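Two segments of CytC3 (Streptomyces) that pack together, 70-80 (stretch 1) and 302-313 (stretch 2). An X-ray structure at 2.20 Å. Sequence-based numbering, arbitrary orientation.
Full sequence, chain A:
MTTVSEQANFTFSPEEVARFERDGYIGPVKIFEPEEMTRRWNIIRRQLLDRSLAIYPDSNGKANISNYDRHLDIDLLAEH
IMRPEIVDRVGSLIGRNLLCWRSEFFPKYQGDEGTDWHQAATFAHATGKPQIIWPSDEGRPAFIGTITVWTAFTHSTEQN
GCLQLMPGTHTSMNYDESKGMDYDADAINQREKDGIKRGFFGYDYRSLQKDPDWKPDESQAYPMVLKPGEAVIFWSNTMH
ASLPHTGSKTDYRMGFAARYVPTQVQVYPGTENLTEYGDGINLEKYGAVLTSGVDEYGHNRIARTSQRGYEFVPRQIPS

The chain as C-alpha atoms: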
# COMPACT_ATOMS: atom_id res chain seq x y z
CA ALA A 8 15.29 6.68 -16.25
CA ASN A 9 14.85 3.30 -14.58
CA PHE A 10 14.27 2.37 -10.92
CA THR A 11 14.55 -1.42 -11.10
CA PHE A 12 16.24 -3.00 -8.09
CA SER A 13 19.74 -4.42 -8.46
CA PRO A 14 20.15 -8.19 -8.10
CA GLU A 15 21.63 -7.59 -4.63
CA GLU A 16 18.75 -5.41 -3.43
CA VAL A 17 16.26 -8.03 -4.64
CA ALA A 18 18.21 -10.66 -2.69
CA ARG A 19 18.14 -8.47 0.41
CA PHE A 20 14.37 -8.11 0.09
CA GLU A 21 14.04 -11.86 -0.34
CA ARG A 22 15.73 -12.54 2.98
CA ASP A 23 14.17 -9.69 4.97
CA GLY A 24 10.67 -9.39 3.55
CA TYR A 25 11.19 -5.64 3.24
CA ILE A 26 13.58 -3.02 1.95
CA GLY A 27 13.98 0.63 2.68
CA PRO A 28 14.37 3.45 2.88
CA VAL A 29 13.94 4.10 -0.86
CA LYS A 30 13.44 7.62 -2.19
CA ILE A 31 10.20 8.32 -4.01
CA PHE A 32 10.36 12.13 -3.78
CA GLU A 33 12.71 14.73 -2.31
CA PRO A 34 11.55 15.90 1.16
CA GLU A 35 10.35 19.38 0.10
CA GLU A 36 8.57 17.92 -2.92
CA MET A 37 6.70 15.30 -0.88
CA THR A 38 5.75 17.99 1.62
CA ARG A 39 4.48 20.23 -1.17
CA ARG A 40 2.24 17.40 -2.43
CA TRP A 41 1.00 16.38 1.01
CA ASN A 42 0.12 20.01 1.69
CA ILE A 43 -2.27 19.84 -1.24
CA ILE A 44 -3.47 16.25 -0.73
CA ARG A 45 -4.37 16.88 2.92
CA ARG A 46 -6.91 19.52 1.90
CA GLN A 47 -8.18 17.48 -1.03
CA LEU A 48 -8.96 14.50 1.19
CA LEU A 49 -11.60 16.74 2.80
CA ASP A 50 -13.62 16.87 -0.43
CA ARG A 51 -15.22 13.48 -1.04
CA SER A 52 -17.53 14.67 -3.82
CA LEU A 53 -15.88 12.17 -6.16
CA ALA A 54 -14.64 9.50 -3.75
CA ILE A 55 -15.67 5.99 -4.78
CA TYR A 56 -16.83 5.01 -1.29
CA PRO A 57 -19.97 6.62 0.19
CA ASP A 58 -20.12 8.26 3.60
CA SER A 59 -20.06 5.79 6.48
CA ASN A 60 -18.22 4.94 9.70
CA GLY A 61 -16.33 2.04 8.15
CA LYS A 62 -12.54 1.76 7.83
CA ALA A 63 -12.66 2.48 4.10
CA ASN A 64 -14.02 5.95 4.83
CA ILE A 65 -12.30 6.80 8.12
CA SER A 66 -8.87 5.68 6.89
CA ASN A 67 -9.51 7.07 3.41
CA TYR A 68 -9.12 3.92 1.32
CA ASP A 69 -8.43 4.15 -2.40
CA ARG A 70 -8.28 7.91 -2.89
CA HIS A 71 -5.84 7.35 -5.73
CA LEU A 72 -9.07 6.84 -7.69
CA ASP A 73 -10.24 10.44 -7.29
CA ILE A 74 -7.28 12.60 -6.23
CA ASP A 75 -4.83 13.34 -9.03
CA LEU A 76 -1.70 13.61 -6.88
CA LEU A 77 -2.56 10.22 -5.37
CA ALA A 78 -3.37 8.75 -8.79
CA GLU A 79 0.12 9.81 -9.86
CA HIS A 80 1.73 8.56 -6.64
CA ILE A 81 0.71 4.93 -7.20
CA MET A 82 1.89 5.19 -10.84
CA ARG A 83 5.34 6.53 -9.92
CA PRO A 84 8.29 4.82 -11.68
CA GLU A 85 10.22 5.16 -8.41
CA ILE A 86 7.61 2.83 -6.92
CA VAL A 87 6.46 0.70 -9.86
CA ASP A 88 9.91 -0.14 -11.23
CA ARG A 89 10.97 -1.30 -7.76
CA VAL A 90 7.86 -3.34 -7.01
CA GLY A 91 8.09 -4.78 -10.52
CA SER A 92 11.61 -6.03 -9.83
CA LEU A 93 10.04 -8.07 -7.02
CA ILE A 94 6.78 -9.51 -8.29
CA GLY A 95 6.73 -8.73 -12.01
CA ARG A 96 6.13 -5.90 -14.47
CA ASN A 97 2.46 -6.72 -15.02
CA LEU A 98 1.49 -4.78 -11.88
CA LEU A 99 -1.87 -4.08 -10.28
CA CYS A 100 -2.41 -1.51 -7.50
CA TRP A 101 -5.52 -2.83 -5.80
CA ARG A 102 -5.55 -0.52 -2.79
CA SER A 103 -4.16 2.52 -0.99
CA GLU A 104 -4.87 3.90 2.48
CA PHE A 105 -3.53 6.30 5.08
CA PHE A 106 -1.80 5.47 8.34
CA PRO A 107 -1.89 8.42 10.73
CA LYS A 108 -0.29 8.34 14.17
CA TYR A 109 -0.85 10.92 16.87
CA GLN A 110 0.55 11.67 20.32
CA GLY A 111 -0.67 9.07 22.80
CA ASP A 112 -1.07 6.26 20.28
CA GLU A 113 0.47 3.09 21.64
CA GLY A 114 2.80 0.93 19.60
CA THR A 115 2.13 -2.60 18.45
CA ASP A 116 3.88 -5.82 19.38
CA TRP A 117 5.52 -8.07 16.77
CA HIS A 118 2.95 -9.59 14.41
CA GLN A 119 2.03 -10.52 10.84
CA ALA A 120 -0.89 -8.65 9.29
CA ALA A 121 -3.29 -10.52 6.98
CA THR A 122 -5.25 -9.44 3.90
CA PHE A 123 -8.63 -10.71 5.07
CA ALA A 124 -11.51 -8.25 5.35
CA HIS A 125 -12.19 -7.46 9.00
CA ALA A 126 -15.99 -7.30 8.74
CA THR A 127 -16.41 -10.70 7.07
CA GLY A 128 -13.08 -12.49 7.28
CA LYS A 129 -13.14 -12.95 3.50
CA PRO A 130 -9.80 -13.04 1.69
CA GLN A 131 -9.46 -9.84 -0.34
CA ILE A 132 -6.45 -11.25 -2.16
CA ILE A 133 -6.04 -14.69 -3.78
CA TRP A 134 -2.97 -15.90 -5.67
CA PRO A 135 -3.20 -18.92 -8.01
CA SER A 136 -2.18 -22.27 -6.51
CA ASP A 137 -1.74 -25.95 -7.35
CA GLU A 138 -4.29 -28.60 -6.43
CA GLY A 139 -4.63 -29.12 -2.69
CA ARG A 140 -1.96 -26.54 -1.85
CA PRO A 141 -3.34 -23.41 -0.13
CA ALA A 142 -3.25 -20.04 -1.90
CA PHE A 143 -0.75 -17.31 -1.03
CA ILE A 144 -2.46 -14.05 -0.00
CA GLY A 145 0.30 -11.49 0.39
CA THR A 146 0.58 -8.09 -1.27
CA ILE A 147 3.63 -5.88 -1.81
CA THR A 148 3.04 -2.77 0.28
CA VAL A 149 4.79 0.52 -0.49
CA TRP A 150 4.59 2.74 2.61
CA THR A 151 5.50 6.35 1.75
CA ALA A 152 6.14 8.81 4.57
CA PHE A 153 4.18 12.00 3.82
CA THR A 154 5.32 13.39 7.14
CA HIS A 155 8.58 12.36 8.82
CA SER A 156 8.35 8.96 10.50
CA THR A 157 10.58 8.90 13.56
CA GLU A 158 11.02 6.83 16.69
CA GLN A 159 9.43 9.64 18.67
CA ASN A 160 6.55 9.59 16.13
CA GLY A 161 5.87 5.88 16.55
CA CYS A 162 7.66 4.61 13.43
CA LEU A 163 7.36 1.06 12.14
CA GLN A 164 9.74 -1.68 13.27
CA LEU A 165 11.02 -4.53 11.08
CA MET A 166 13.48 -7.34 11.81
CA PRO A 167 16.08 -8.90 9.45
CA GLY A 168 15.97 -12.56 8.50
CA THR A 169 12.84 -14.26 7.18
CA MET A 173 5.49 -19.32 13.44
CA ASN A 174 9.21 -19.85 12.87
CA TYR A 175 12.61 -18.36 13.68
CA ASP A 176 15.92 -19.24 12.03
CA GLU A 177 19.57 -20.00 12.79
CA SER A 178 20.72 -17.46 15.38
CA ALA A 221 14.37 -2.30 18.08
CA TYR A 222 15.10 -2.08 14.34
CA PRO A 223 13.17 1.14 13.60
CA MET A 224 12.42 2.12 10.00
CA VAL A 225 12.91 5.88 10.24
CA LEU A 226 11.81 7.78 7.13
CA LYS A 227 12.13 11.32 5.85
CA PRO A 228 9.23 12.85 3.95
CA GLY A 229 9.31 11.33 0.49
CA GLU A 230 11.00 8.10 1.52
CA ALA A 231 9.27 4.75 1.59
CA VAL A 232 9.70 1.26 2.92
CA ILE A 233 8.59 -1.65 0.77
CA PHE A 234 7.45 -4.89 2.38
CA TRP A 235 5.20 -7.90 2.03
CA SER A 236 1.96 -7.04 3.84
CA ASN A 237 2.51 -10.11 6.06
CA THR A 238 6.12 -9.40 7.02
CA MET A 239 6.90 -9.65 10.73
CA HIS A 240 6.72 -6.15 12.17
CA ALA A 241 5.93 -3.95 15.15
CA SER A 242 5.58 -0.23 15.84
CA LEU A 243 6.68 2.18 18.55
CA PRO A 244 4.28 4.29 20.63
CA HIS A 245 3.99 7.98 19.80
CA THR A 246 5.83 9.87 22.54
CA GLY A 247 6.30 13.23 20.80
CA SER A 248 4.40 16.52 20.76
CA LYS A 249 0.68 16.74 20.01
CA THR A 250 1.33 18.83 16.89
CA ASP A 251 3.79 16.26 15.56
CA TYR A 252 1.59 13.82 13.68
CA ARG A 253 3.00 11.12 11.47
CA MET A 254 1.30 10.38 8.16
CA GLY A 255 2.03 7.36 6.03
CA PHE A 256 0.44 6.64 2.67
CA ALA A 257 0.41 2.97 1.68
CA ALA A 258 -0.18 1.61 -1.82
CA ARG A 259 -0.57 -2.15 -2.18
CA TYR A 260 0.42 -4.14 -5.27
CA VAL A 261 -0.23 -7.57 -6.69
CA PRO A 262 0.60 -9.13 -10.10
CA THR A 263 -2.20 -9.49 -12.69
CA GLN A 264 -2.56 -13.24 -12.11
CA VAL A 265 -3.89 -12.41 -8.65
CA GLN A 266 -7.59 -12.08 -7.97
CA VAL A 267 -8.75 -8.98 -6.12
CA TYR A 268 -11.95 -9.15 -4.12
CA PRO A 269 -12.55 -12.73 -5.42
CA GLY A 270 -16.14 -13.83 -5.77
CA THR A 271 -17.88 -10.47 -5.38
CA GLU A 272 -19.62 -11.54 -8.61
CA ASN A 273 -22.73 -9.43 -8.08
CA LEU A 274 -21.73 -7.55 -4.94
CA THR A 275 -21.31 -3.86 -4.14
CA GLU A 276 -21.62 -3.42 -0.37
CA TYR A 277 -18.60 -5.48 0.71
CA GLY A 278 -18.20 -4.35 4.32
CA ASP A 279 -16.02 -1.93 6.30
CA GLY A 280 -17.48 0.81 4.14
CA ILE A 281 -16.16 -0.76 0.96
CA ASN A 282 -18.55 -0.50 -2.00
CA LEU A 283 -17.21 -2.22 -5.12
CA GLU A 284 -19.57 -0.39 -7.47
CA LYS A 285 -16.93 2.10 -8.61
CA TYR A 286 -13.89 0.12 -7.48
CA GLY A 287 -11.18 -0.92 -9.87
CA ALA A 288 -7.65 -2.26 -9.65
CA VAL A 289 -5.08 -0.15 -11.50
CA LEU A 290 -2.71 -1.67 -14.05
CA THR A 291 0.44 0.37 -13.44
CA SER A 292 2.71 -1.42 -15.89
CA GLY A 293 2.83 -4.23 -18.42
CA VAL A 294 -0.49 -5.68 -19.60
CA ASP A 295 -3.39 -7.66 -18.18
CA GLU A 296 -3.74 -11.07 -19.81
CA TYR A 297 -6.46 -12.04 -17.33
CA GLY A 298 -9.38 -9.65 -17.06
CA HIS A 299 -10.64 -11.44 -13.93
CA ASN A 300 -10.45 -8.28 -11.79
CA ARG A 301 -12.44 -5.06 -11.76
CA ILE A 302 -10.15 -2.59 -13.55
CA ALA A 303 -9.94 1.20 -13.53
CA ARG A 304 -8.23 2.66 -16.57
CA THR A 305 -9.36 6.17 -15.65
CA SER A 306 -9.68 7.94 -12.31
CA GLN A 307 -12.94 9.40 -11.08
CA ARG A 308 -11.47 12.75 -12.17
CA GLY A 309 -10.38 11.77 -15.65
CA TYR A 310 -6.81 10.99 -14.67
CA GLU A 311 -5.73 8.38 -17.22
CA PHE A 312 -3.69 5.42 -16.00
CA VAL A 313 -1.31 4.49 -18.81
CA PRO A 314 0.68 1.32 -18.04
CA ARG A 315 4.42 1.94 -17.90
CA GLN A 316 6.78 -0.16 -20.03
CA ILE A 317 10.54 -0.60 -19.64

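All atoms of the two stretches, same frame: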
# COMPACT_ATOMS: atom_id res chain seq x y z
N ARG A 70 -8.07 6.56 -2.41
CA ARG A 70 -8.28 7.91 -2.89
C ARG A 70 -7.45 8.18 -4.14
O ARG A 70 -7.55 9.25 -4.74
CB ARG A 70 -7.94 8.91 -1.80
CG ARG A 70 -8.90 8.82 -0.65
CD ARG A 70 -10.31 9.17 -1.10
NE ARG A 70 -10.86 10.13 -0.16
CZ ARG A 70 -11.16 11.39 -0.46
NH1 ARG A 70 -10.99 11.85 -1.69
NH2 ARG A 70 -11.58 12.19 0.50
N HIS A 71 -6.64 7.20 -4.53
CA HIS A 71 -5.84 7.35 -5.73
C HIS A 71 -6.80 7.24 -6.92
O HIS A 71 -6.40 7.42 -8.07
CB HIS A 71 -4.78 6.26 -5.83
CG HIS A 71 -5.33 4.87 -5.80
ND1 HIS A 71 -5.84 4.29 -4.65
CD2 HIS A 71 -5.49 3.95 -6.79
CE1 HIS A 71 -6.29 3.08 -4.94
NE2 HIS A 71 -6.10 2.85 -6.23
N LEU A 72 -8.07 6.95 -6.64
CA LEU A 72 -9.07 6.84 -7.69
C LEU A 72 -9.84 8.14 -7.90
O LEU A 72 -10.70 8.22 -8.77
CB LEU A 72 -10.04 5.69 -7.41
CG LEU A 72 -9.39 4.30 -7.51
CD1 LEU A 72 -10.43 3.23 -7.29
CD2 LEU A 72 -8.74 4.14 -8.87
N ASP A 73 -9.56 9.16 -7.09
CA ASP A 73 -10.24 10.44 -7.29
C ASP A 73 -9.34 11.66 -7.10
O ASP A 73 -9.66 12.76 -7.57
CB ASP A 73 -11.51 10.54 -6.43
CG ASP A 73 -11.22 10.73 -4.95
OD1 ASP A 73 -10.68 9.80 -4.31
OD2 ASP A 73 -11.57 11.82 -4.43
N ILE A 74 -8.20 11.48 -6.44
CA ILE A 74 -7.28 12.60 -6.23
C ILE A 74 -6.08 12.43 -7.14
O ILE A 74 -5.33 11.46 -7.02
CB ILE A 74 -6.82 12.68 -4.76
CG1 ILE A 74 -8.04 12.88 -3.85
CG2 ILE A 74 -5.81 13.82 -4.59
CD1 ILE A 74 -7.72 12.84 -2.38
N ASP A 75 -5.91 13.38 -8.06
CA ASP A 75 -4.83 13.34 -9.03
C ASP A 75 -3.44 13.06 -8.49
O ASP A 75 -2.74 12.19 -9.00
CB ASP A 75 -4.79 14.64 -9.85
CG ASP A 75 -5.95 14.75 -10.81
OD1 ASP A 75 -6.42 13.71 -11.30
OD2 ASP A 75 -6.40 15.89 -11.09
N LEU A 76 -3.03 13.80 -7.46
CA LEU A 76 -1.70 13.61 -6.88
C LEU A 76 -1.51 12.19 -6.30
O LEU A 76 -0.39 11.68 -6.22
CB LEU A 76 -1.47 14.66 -5.79
CG LEU A 76 -0.43 15.77 -6.01
CD1 LEU A 76 -0.14 15.99 -7.48
CD2 LEU A 76 -0.94 17.05 -5.36
N LEU A 77 -2.61 11.57 -5.90
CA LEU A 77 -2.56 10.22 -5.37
C LEU A 77 -2.59 9.23 -6.53
O LEU A 77 -1.98 8.16 -6.47
CB LEU A 77 -3.73 9.98 -4.41
CG LEU A 77 -3.44 9.94 -2.91
CD1 LEU A 77 -2.27 10.85 -2.54
CD2 LEU A 77 -4.71 10.31 -2.15
N ALA A 78 -3.29 9.60 -7.60
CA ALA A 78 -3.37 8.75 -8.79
C ALA A 78 -1.95 8.65 -9.35
O ALA A 78 -1.50 7.58 -9.74
CB ALA A 78 -4.30 9.37 -9.83
N GLU A 79 -1.25 9.78 -9.35
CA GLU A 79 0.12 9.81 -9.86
C GLU A 79 1.07 9.07 -8.92
O GLU A 79 1.97 8.36 -9.38
CB GLU A 79 0.59 11.26 -10.00
CG GLU A 79 2.01 11.36 -10.50
CD GLU A 79 2.56 12.76 -10.41
OE1 GLU A 79 1.78 13.68 -10.08
OE2 GLU A 79 3.77 12.95 -10.67
N HIS A 80 0.87 9.22 -7.62
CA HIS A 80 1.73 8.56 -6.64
C HIS A 80 1.82 7.06 -6.87
O HIS A 80 2.91 6.50 -6.92
CB HIS A 80 1.24 8.83 -5.21
CG HIS A 80 2.28 8.55 -4.16
ND1 HIS A 80 3.22 9.49 -3.78
CD2 HIS A 80 2.56 7.43 -3.46
CE1 HIS A 80 4.03 8.95 -2.89
NE2 HIS A 80 3.65 7.70 -2.67
N ILE A 302 -11.28 -3.42 -13.14
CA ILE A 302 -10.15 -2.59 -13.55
C ILE A 302 -10.57 -1.15 -13.77
O ILE A 302 -11.65 -0.87 -14.28
CB ILE A 302 -9.53 -3.13 -14.88
CG1 ILE A 302 -8.95 -4.53 -14.66
CG2 ILE A 302 -8.46 -2.17 -15.41
CD1 ILE A 302 -7.73 -4.57 -13.74
N ALA A 303 -9.70 -0.23 -13.37
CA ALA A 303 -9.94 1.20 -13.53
C ALA A 303 -8.83 1.76 -14.40
O ALA A 303 -7.68 1.86 -13.98
CB ALA A 303 -9.94 1.89 -12.17
N ARG A 304 -9.19 2.11 -15.63
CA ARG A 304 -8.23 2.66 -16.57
C ARG A 304 -8.19 4.17 -16.40
O ARG A 304 -7.20 4.81 -16.73
CB ARG A 304 -8.64 2.30 -18.01
CG ARG A 304 -7.86 3.00 -19.12
CD ARG A 304 -6.51 2.37 -19.43
NE ARG A 304 -5.78 3.17 -20.40
CZ ARG A 304 -4.68 2.77 -21.05
NH1 ARG A 304 -4.18 1.56 -20.84
NH2 ARG A 304 -4.09 3.59 -21.91
N THR A 305 -9.27 4.73 -15.85
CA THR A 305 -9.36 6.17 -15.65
C THR A 305 -9.86 6.49 -14.26
O THR A 305 -10.76 5.83 -13.74
CB THR A 305 -10.33 6.80 -16.68
OG1 THR A 305 -9.85 6.53 -18.00
CG2 THR A 305 -10.42 8.31 -16.47
N SER A 306 -9.28 7.53 -13.65
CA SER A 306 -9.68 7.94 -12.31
C SER A 306 -11.02 8.64 -12.37
O SER A 306 -11.45 9.09 -13.43
CB SER A 306 -8.65 8.89 -11.70
OG SER A 306 -9.00 10.24 -11.93
N GLN A 307 -11.65 8.75 -11.21
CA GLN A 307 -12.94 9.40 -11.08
C GLN A 307 -12.86 10.86 -11.50
O GLN A 307 -13.88 11.54 -11.58
CB GLN A 307 -13.40 9.30 -9.64
CG GLN A 307 -14.88 9.17 -9.47
CD GLN A 307 -15.41 7.84 -9.96
OE1 GLN A 307 -16.60 7.58 -9.85
NE2 GLN A 307 -14.54 7.00 -10.50
N ARG A 308 -11.65 11.36 -11.75
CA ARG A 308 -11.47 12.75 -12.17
C ARG A 308 -10.86 12.85 -13.55
O ARG A 308 -10.34 13.90 -13.93
CB ARG A 308 -10.59 13.52 -11.18
CG ARG A 308 -11.37 14.33 -10.16
CD ARG A 308 -10.47 15.30 -9.40
NE ARG A 308 -11.25 16.09 -8.45
CZ ARG A 308 -11.71 15.64 -7.29
NH1 ARG A 308 -11.46 14.39 -6.92
NH2 ARG A 308 -12.44 16.42 -6.51
N GLY A 309 -10.92 11.76 -14.30
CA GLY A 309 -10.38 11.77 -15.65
C GLY A 309 -8.88 11.55 -15.74
O GLY A 309 -8.31 11.67 -16.82
N TYR A 310 -8.24 11.23 -14.62
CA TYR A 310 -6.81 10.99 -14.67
C TYR A 310 -6.64 9.62 -15.33
O TYR A 310 -7.15 8.61 -14.84
CB TYR A 310 -6.20 11.01 -13.27
CG TYR A 310 -4.70 10.81 -13.25
CD1 TYR A 310 -4.15 9.56 -13.49
CD2 TYR A 310 -3.83 11.89 -13.01
CE1 TYR A 310 -2.77 9.37 -13.50
CE2 TYR A 310 -2.45 11.71 -13.02
CZ TYR A 310 -1.93 10.45 -13.26
OH TYR A 310 -0.57 10.26 -13.29
N GLU A 311 -5.94 9.60 -16.46
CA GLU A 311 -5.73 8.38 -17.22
C GLU A 311 -4.54 7.58 -16.72
O GLU A 311 -3.45 8.12 -16.58
CB GLU A 311 -5.53 8.75 -18.69
CG GLU A 311 -5.56 7.58 -19.65
CD GLU A 311 -6.89 6.85 -19.62
OE1 GLU A 311 -7.94 7.52 -19.62
OE2 GLU A 311 -6.86 5.60 -19.61
N PHE A 312 -4.76 6.30 -16.46
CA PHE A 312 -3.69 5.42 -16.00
C PHE A 312 -3.11 4.68 -17.20
O PHE A 312 -3.71 3.73 -17.70
CB PHE A 312 -4.22 4.39 -15.00
CG PHE A 312 -4.72 4.99 -13.71
CD1 PHE A 312 -3.82 5.57 -12.81
CD2 PHE A 312 -6.07 4.96 -13.39
CE1 PHE A 312 -4.28 6.12 -11.61
CE2 PHE A 312 -6.53 5.51 -12.20
CZ PHE A 312 -5.64 6.09 -11.30
N VAL A 313 -1.95 5.12 -17.66
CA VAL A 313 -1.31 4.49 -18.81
C VAL A 313 -0.18 3.60 -18.33
O VAL A 313 0.84 4.08 -17.84
CB VAL A 313 -0.79 5.56 -19.80
CG1 VAL A 313 -0.31 4.89 -21.09
CG2 VAL A 313 -1.90 6.55 -20.12
O HOH W 1 -13.48 13.77 -4.41
O HOH W 2 -7.50 11.66 -10.19

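Stretch 1 opens with a 3-10 segment, residues 70-72, and enters a helix at Asp75, with Ile74 at the N-cap position. Ile74 O accepts from Leu77 N at 2.9 Å and from Ala78 N at 2.8 Å, which fixes the first turn. Stretch 2 has no regular helix or strand, but it is ordered by a type I turn from Ser306 to Gly309, closed by Gly309 N to Ser306 O at 2.9 Å, and by two further backbone bonds: Ser306 N to Tyr310 O at 2.7 Å and Phe312 N to Arg304 O at 2.9 Å. Gly309 has phi/psi of 83/6, where a CB would be jammed against the preceding carbonyl oxygen, so glycine suits this corner.

The stretches come closest in register at Leu72-Ser306 and Asp73-Gln307, with CA to CA separations of 4.8 Å for both pairs. Here Gln307 N donates to Leu72 O at 2.7 Å with an angle of 161°, so the turn is anchored through main-chain atoms and the Gln307 side chain is free to lead away at its end.

The second direct hydrogen bond runs from Arg308 NH1 to Asp73 O, 2.5 Å and 144°, with the carbonyl at the edge of the guanidinium, near its plane. The same NH1 forms a longer salt bridge with Asp73 OD2 at 3.6 Å, and water 1 spans the pair, donating to Asp73 OD2 at 2.7 Å and accepting from Arg308 NH1 at 3.3 Å. Asp73 OD2 also meets Arg70 NH1 at 2.8 Å in a salt bridge, so one carboxylate serves an arginine from each stretch.

Ser306 OG organizes its own turn, accepting from Arg308 N at 2.9 Å and Tyr310 N at 3.0 Å. It also lies 2.7 Å from the oxygen of water 2, which donates to Asp75 OD1 at 2.6 Å; this water-mediated link joins two side chains whose Asp75 OD1 and Ser306 OG are 4.4 Å apart.

The apolar part of the contact centres on Ala78, whose CB points toward stretch 2. It sits over one face of the Tyr310 ring, 3.8 Å from the centroid and 16° off the normal, a CH-pi contact, while Ala78 CB also lies 3.7 Å from Phe312 CE1. The small methyl thus fits against both rings. Leu72 CD2 extends the patch, 4.2 Å from both Ala303 CB and Phe312 CE2. In all, 561 Å² is buried, summed over both sides.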